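PDB 2OG9: mandelate racemase/muconate lactonizing enzyme from Polaromonas sp., which probably catalyses the racemisation of mandelate or a related 2-hydroxy acid, as a member of the enolase superfamily with a TIM-barrel domain. Local coordinates for residues A[246-251]-A[277-282]; A[258-263]-A[282-287]. All coordinates share one frame; numbering follows the deposited sequence.

Contacts 1 and 2 adjoin in the barrel domain, their centres 10 Å apart, and they share Ala282, where the loop after helix 270-278 enters the next strand. Contact 1 packs the start of helix 247-256 against the turn that follows helix 270-278; contact 2 pairs strands 261-263 and 284-285. His250 and Thr263 link the two: His250 NE2 lies 3.8 Å from Thr263 OG1, and Ala281 O lies 3.8 Å from Thr263 CG2, both as packing. A bound calcium ion lies about 4 Å from the Asp283 side chain of contact 2, probably the one held by Ala254 and Phe257. The Arg280 side chain of contact 1 is about 9 Å from a calcium.

Contact 1. Residues A[246-251]-A[277-282]; sequences DHEGHA and IRHRAA
His247 sets its CB over the centre of the His279 ring, 3.6 Å from the centroid and 12° off the normal, a CH-pi contact. Its own imidazole leads away, with CG beside the backbone N and anti to the carbonyl carbon (chi1 -62°), and ND1 bonds to Asp275 OD2; His279 ND1 bonds to the backbone O of the same Asp275. Alanines suit the tight part, where each methyl already lies close to a backbone oxygen. Ala251 CB comes 3.1 Å from His279 O, and Ala281 CB packs 3.4 Å from His247 O. Ala281 O, against His250 CB at 3.3 Å, is buried without a polar partner. Toward solvent, water takes over: one molecule joins Glu248 OE2 to His279 NE2, the water oxygen 2.6 Å from His279 NE2, and another donates to Ala251 O and Arg280 O. No direct hydrogen bond crosses the contact. At the helix ends, Asp246 OD1 accepts from Gly249 N as N-cap, and Arg280, at positive phi, forms a Schellman motif after helix 270-278. Leu276 of that helix packs on His247 and Ala281, while His250 reaches Ile261 and Thr263, so the contact lies between helix 247-256, the turn after helix 270-278 and the barrel wall.

Contact 2. Residues A[258-263]-A[282-287]; sequences DTPIAT and ADYLMP
This is a buried parallel strand pairing in the barrel wall, between strand 261-263 and strand 284-285, with an aspartate side chain extending the backbone bonding at its start. Ile261 O accepts from both Asp283 N, 2.9 Å away, and Tyr284 N, 3.2 Å away. Asp283 points toward the other strand, CG anti to the carbonyl carbon and beside the backbone N (chi1 -65°), and its OD2 takes Ile261 N through the anti lone pair at 2.8 Å, nearly straight at 167°. A water bridges the same OD2 to Thr259 O. An alanine in place of Asp283 would probably leave Ile261 N without its acceptor and the water without one anchor. With helix 270-278 between them, the strands form a beta-alpha-beta unit of the TIM barrel, and the pairing continues through Thr263 N to Tyr284 O and Met286 N to Thr263 O, the latter pair at 3.0 Å. Ala262 and Tyr284 share one face of the sheet; Thr263 and Leu285 share the other, where Leu285 meets helices 270-278 and 295-307. Pro260 CB meets the edge of the Tyr284 ring, 3.5 Å from CE2. The small Ala262 CB lets Tyr284 CB approach and touches the selenium of Met286, a selenomethionine, at 3.8 Å. Thr263 OG1 bonds to Glu240 OE2.

Contact 1. Residues A[246-251]-A[277-282]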
loop_
_atom_site.group_PDB
_atom_site.type_symbol
_atom_site.label_atom_id
_atom_site.label_comp_id
_atom_site.label_asym_id
_atom_site.label_seq_id
_atom_site.Cartn_x
_atom_site.Cartn_y
_atom_site.Cartn_z
ATOM N N ASP A 246 -20.065 4.904 8.073
ATOM C CA ASP A 246 -19.143 3.839 8.458
ATOM C C ASP A 246 -18.699 3.093 7.198
ATOM O O ASP A 246 -19.115 1.966 6.944
ATOM C CB ASP A 246 -19.820 2.871 9.433
ATOM C CG ASP A 246 -18.862 1.830 9.973
ATOM O OD1 ASP A 246 -17.655 1.926 9.657
ATOM O OD2 ASP A 246 -19.307 0.921 10.709
ATOM N N HIS A 247 -17.841 3.738 6.417
ATOM C CA HIS A 247 -17.353 3.172 5.164
ATOM C C HIS A 247 -16.552 1.881 5.330
ATOM O O HIS A 247 -16.711 0.941 4.545
ATOM C CB HIS A 247 -16.532 4.233 4.428
ATOM C CG HIS A 247 -17.327 5.447 4.053
ATOM N ND1 HIS A 247 -16.751 6.683 3.837
ATOM C CD2 HIS A 247 -18.655 5.611 3.842
ATOM C CE1 HIS A 247 -17.690 7.552 3.511
ATOM N NE2 HIS A 247 -18.855 6.928 3.508
ATOM N N GLU A 248 -15.687 1.833 6.340
ATOM C CA GLU A 248 -14.902 0.629 6.590
ATOM C C GLU A 248 -15.844 -0.506 6.961
ATOM O O GLU A 248 -15.653 -1.647 6.534
ATOM C CB GLU A 248 -13.910 0.847 7.734
ATOM C CG GLU A 248 -12.645 1.573 7.336
ATOM C CD GLU A 248 -11.619 1.593 8.457
ATOM O OE1 GLU A 248 -11.341 0.517 9.030
ATOM O OE2 GLU A 248 -11.087 2.683 8.758
ATOM N N GLY A 249 -16.853 -0.182 7.769
ATOM C CA GLY A 249 -17.824 -1.176 8.192
ATOM C C GLY A 249 -18.563 -1.777 7.011
ATOM O O GLY A 249 -18.691 -2.999 6.903
ATOM N N HIS A 250 -19.048 -0.917 6.119
ATOM C CA HIS A 250 -19.768 -1.381 4.941
ATOM C C HIS A 250 -18.859 -2.191 4.021
ATOM O O HIS A 250 -19.271 -3.216 3.488
ATOM C CB HIS A 250 -20.363 -0.190 4.170
ATOM C CG HIS A 250 -21.593 0.388 4.800
ATOM N ND1 HIS A 250 -22.741 -0.346 5.008
ATOM C CD2 HIS A 250 -21.859 1.635 5.253
ATOM C CE1 HIS A 250 -23.661 0.425 5.561
ATOM N NE2 HIS A 250 -23.151 1.632 5.721
ATOM N N ALA A 251 -17.623 -1.740 3.839
ATOM C CA ALA A 251 -16.678 -2.453 2.974
ATOM C C ALA A 251 -16.418 -3.860 3.505
ATOM O O ALA A 251 -16.298 -4.813 2.731
ATOM C CB ALA A 251 -15.360 -1.679 2.876
ATOM N N ILE A 277 -16.798 5.073 -2.353
ATOM C CA ILE A 277 -16.306 4.297 -3.489
ATOM C C ILE A 277 -14.844 3.893 -3.295
ATOM O O ILE A 277 -14.440 2.807 -3.700
ATOM C CB ILE A 277 -16.460 5.103 -4.808
ATOM C CG1 ILE A 277 -17.952 5.267 -5.131
ATOM C CG2 ILE A 277 -15.717 4.407 -5.955
ATOM C CD1 ILE A 277 -18.239 6.194 -6.317
ATOM N N ARG A 278 -14.058 4.766 -2.673
ATOM C CA ARG A 278 -12.650 4.474 -2.423
ATOM C C ARG A 278 -12.536 3.261 -1.495
ATOM O O ARG A 278 -11.642 2.430 -1.648
ATOM C CB ARG A 278 -11.969 5.694 -1.794
ATOM C CG ARG A 278 -10.472 5.538 -1.553
ATOM C CD ARG A 278 -9.854 6.861 -1.107
ATOM N NE ARG A 278 -10.346 7.303 0.196
ATOM C CZ ARG A 278 -9.989 6.758 1.356
ATOM N NH1 ARG A 278 -9.131 5.748 1.383
ATOM N NH2 ARG A 278 -10.490 7.224 2.493
ATOM N N HIS A 279 -13.456 3.157 -0.538
ATOM C CA HIS A 279 -13.472 2.041 0.404
ATOM C C HIS A 279 -14.091 0.774 -0.190
ATOM O O HIS A 279 -14.003 -0.295 0.416
ATOM C CB HIS A 279 -14.288 2.391 1.656
ATOM C CG HIS A 279 -13.592 3.299 2.620
ATOM N ND1 HIS A 279 -13.381 4.636 2.366
ATOM C CD2 HIS A 279 -13.088 3.065 3.855
ATOM C CE1 HIS A 279 -12.780 5.189 3.405
ATOM N NE2 HIS A 279 -12.591 4.258 4.322
ATOM N N ARG A 280 -14.714 0.893 -1.362
ATOM C CA ARG A 280 -15.403 -0.237 -1.987
ATOM C C ARG A 280 -16.462 -0.667 -0.967
ATOM O O ARG A 280 -16.614 -1.843 -0.649
ATOM C CB ARG A 280 -14.428 -1.384 -2.278
ATOM C CG ARG A 280 -13.339 -1.004 -3.273
ATOM C CD ARG A 280 -12.328 -2.126 -3.501
ATOM N NE ARG A 280 -12.946 -3.329 -4.055
ATOM C CZ ARG A 280 -12.273 -4.306 -4.659
ATOM N NH1 ARG A 280 -10.955 -4.225 -4.792
ATOM N NH2 ARG A 280 -12.920 -5.365 -5.131
ATOM N N ALA A 281 -17.199 0.321 -0.474
ATOM C CA ALA A 281 -18.212 0.112 0.547
ATOM C C ALA A 281 -19.622 -0.163 0.037
ATOM O O ALA A 281 -20.542 -0.338 0.837
ATOM C CB ALA A 281 -18.234 1.317 1.481
ATOM N N ALA A 282 -19.806 -0.208 -1.276
ATOM C CA ALA A 282 -21.142 -0.460 -1.809
ATOM C C ALA A 282 -21.172 -1.161 -3.159
ATOM O O ALA A 282 -20.472 -0.773 -4.094
ATOM C CB ALA A 282 -21.913 0.849 -1.901
HETATM O O HOH W 1 -11.014 4.279 6.393
HETATM O O HOH W 2 -15.534 -4.321 0.134
#

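Contact 2. Residues A[258-263]-A[282-287]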
loop_
_atom_site.group_PDB
_atom_site.type_symbol
_atom_site.label_atom_id
_atom_site.label_comp_id
_atom_site.label_asym_id
_atom_site.label_seq_id
_atom_site.Cartn_x
_atom_site.Cartn_y
_atom_site.Cartn_z
ATOM N N ASP A 258 -22.113 -12.548 0.118
ATOM C CA ASP A 258 -22.527 -12.661 -1.278
ATOM C C ASP A 258 -23.571 -11.594 -1.586
ATOM O O ASP A 258 -23.566 -10.989 -2.657
ATOM C CB ASP A 258 -23.156 -14.033 -1.551
ATOM C CG ASP A 258 -22.139 -15.159 -1.577
ATOM O OD1 ASP A 258 -20.920 -14.882 -1.556
ATOM O OD2 ASP A 258 -22.573 -16.332 -1.635
ATOM N N THR A 259 -24.478 -11.385 -0.637
ATOM C CA THR A 259 -25.546 -10.401 -0.799
ATOM C C THR A 259 -25.004 -8.989 -0.977
ATOM O O THR A 259 -24.197 -8.513 -0.176
ATOM C CB THR A 259 -26.488 -10.392 0.417
ATOM O OG1 THR A 259 -27.000 -11.714 0.630
ATOM C CG2 THR A 259 -27.658 -9.436 0.179
ATOM N N PRO A 260 -25.444 -8.297 -2.037
ATOM C CA PRO A 260 -24.980 -6.933 -2.279
ATOM C C PRO A 260 -25.362 -6.000 -1.137
ATOM O O PRO A 260 -26.423 -6.148 -0.526
ATOM C CB PRO A 260 -25.692 -6.551 -3.574
ATOM C CG PRO A 260 -25.769 -7.865 -4.301
ATOM C CD PRO A 260 -26.182 -8.819 -3.200
ATOM N N ILE A 261 -24.475 -5.057 -0.850
ATOM C CA ILE A 261 -24.701 -4.054 0.173
ATOM C C ILE A 261 -24.991 -2.776 -0.597
ATOM O O ILE A 261 -24.279 -2.437 -1.542
ATOM C CB ILE A 261 -23.451 -3.847 1.039
ATOM C CG1 ILE A 261 -23.106 -5.157 1.750
ATOM C CG2 ILE A 261 -23.679 -2.700 2.037
ATOM C CD1 ILE A 261 -24.246 -5.720 2.588
ATOM N N ALA A 262 -26.053 -2.083 -0.207
ATOM C CA ALA A 262 -26.436 -0.848 -0.866
ATOM C C ALA A 262 -26.386 0.282 0.140
ATOM O O ALA A 262 -26.875 0.143 1.256
ATOM C CB ALA A 262 -27.840 -0.973 -1.428
ATOM N N THR A 263 -25.790 1.401 -0.250
ATOM C CA THR A 263 -25.715 2.541 0.650
ATOM C C THR A 263 -25.417 3.818 -0.130
ATOM O O THR A 263 -25.132 3.766 -1.328
ATOM C CB THR A 263 -24.625 2.320 1.722
ATOM O OG1 THR A 263 -24.676 3.384 2.681
ATOM C CG2 THR A 263 -23.248 2.275 1.082
ATOM N N ALA A 282 -19.806 -0.208 -1.276
ATOM C CA ALA A 282 -21.142 -0.460 -1.809
ATOM C C ALA A 282 -21.172 -1.161 -3.159
ATOM O O ALA A 282 -20.472 -0.773 -4.094
ATOM C CB ALA A 282 -21.913 0.849 -1.901
ATOM N N ASP A 283 -21.996 -2.198 -3.246
ATOM C CA ASP A 283 -22.171 -2.950 -4.481
ATOM C C ASP A 283 -23.145 -2.127 -5.326
ATOM O O ASP A 283 -22.982 -2.005 -6.543
ATOM C CB ASP A 283 -22.739 -4.325 -4.157
ATOM C CG ASP A 283 -21.769 -5.166 -3.354
ATOM O OD1 ASP A 283 -20.735 -5.573 -3.922
ATOM O OD2 ASP A 283 -22.030 -5.399 -2.155
ATOM N N TYR A 284 -24.156 -1.574 -4.658
ATOM C CA TYR A 284 -25.158 -0.703 -5.278
ATOM C C TYR A 284 -25.011 0.676 -4.643
ATOM O O TYR A 284 -25.284 0.841 -3.454
ATOM C CB TYR A 284 -26.587 -1.189 -5.001
ATOM C CG TYR A 284 -27.046 -2.376 -5.821
ATOM C CD1 TYR A 284 -27.550 -2.211 -7.113
ATOM C CD2 TYR A 284 -26.978 -3.665 -5.303
ATOM C CE1 TYR A 284 -27.974 -3.314 -7.869
ATOM C CE2 TYR A 284 -27.393 -4.765 -6.042
ATOM C CZ TYR A 284 -27.886 -4.586 -7.320
ATOM O OH TYR A 284 -28.253 -5.693 -8.050
ATOM N N LEU A 285 -24.585 1.665 -5.423
ATOM C CA LEU A 285 -24.448 3.016 -4.896
ATOM C C LEU A 285 -25.811 3.690 -5.039
ATOM O O LEU A 285 -26.461 3.574 -6.084
ATOM C CB LEU A 285 -23.386 3.795 -5.683
ATOM C CG LEU A 285 -22.987 5.145 -5.086
ATOM C CD1 LEU A 285 -22.242 4.923 -3.767
ATOM C CD2 LEU A 285 -22.104 5.896 -6.073
HETATM N N MSE A 286 -26.242 4.399 -4.005
HETATM C CA MSE A 286 -27.551 5.040 -4.042
HETATM C C MSE A 286 -27.542 6.552 -3.913
HETATM O O MSE A 286 -28.061 7.109 -2.944
HETATM C CB MSE A 286 -28.441 4.431 -2.956
HETATM C CG MSE A 286 -28.552 2.920 -3.070
HETATM SE SE MSE A 286 -29.833 2.204 -1.809
HETATM C CE MSE A 286 -31.496 2.659 -2.736
ATOM N N PRO A 287 -26.965 7.242 -4.902
ATOM C CA PRO A 287 -26.916 8.702 -4.862
ATOM C C PRO A 287 -28.316 9.282 -5.018
ATOM O O PRO A 287 -29.172 8.688 -5.675
ATOM C CB PRO A 287 -26.002 9.045 -6.031
ATOM C CG PRO A 287 -26.309 7.963 -7.018
ATOM C CD PRO A 287 -26.364 6.724 -6.143
HETATM O O HOH W 3 -21.465 -7.800 -1.042
#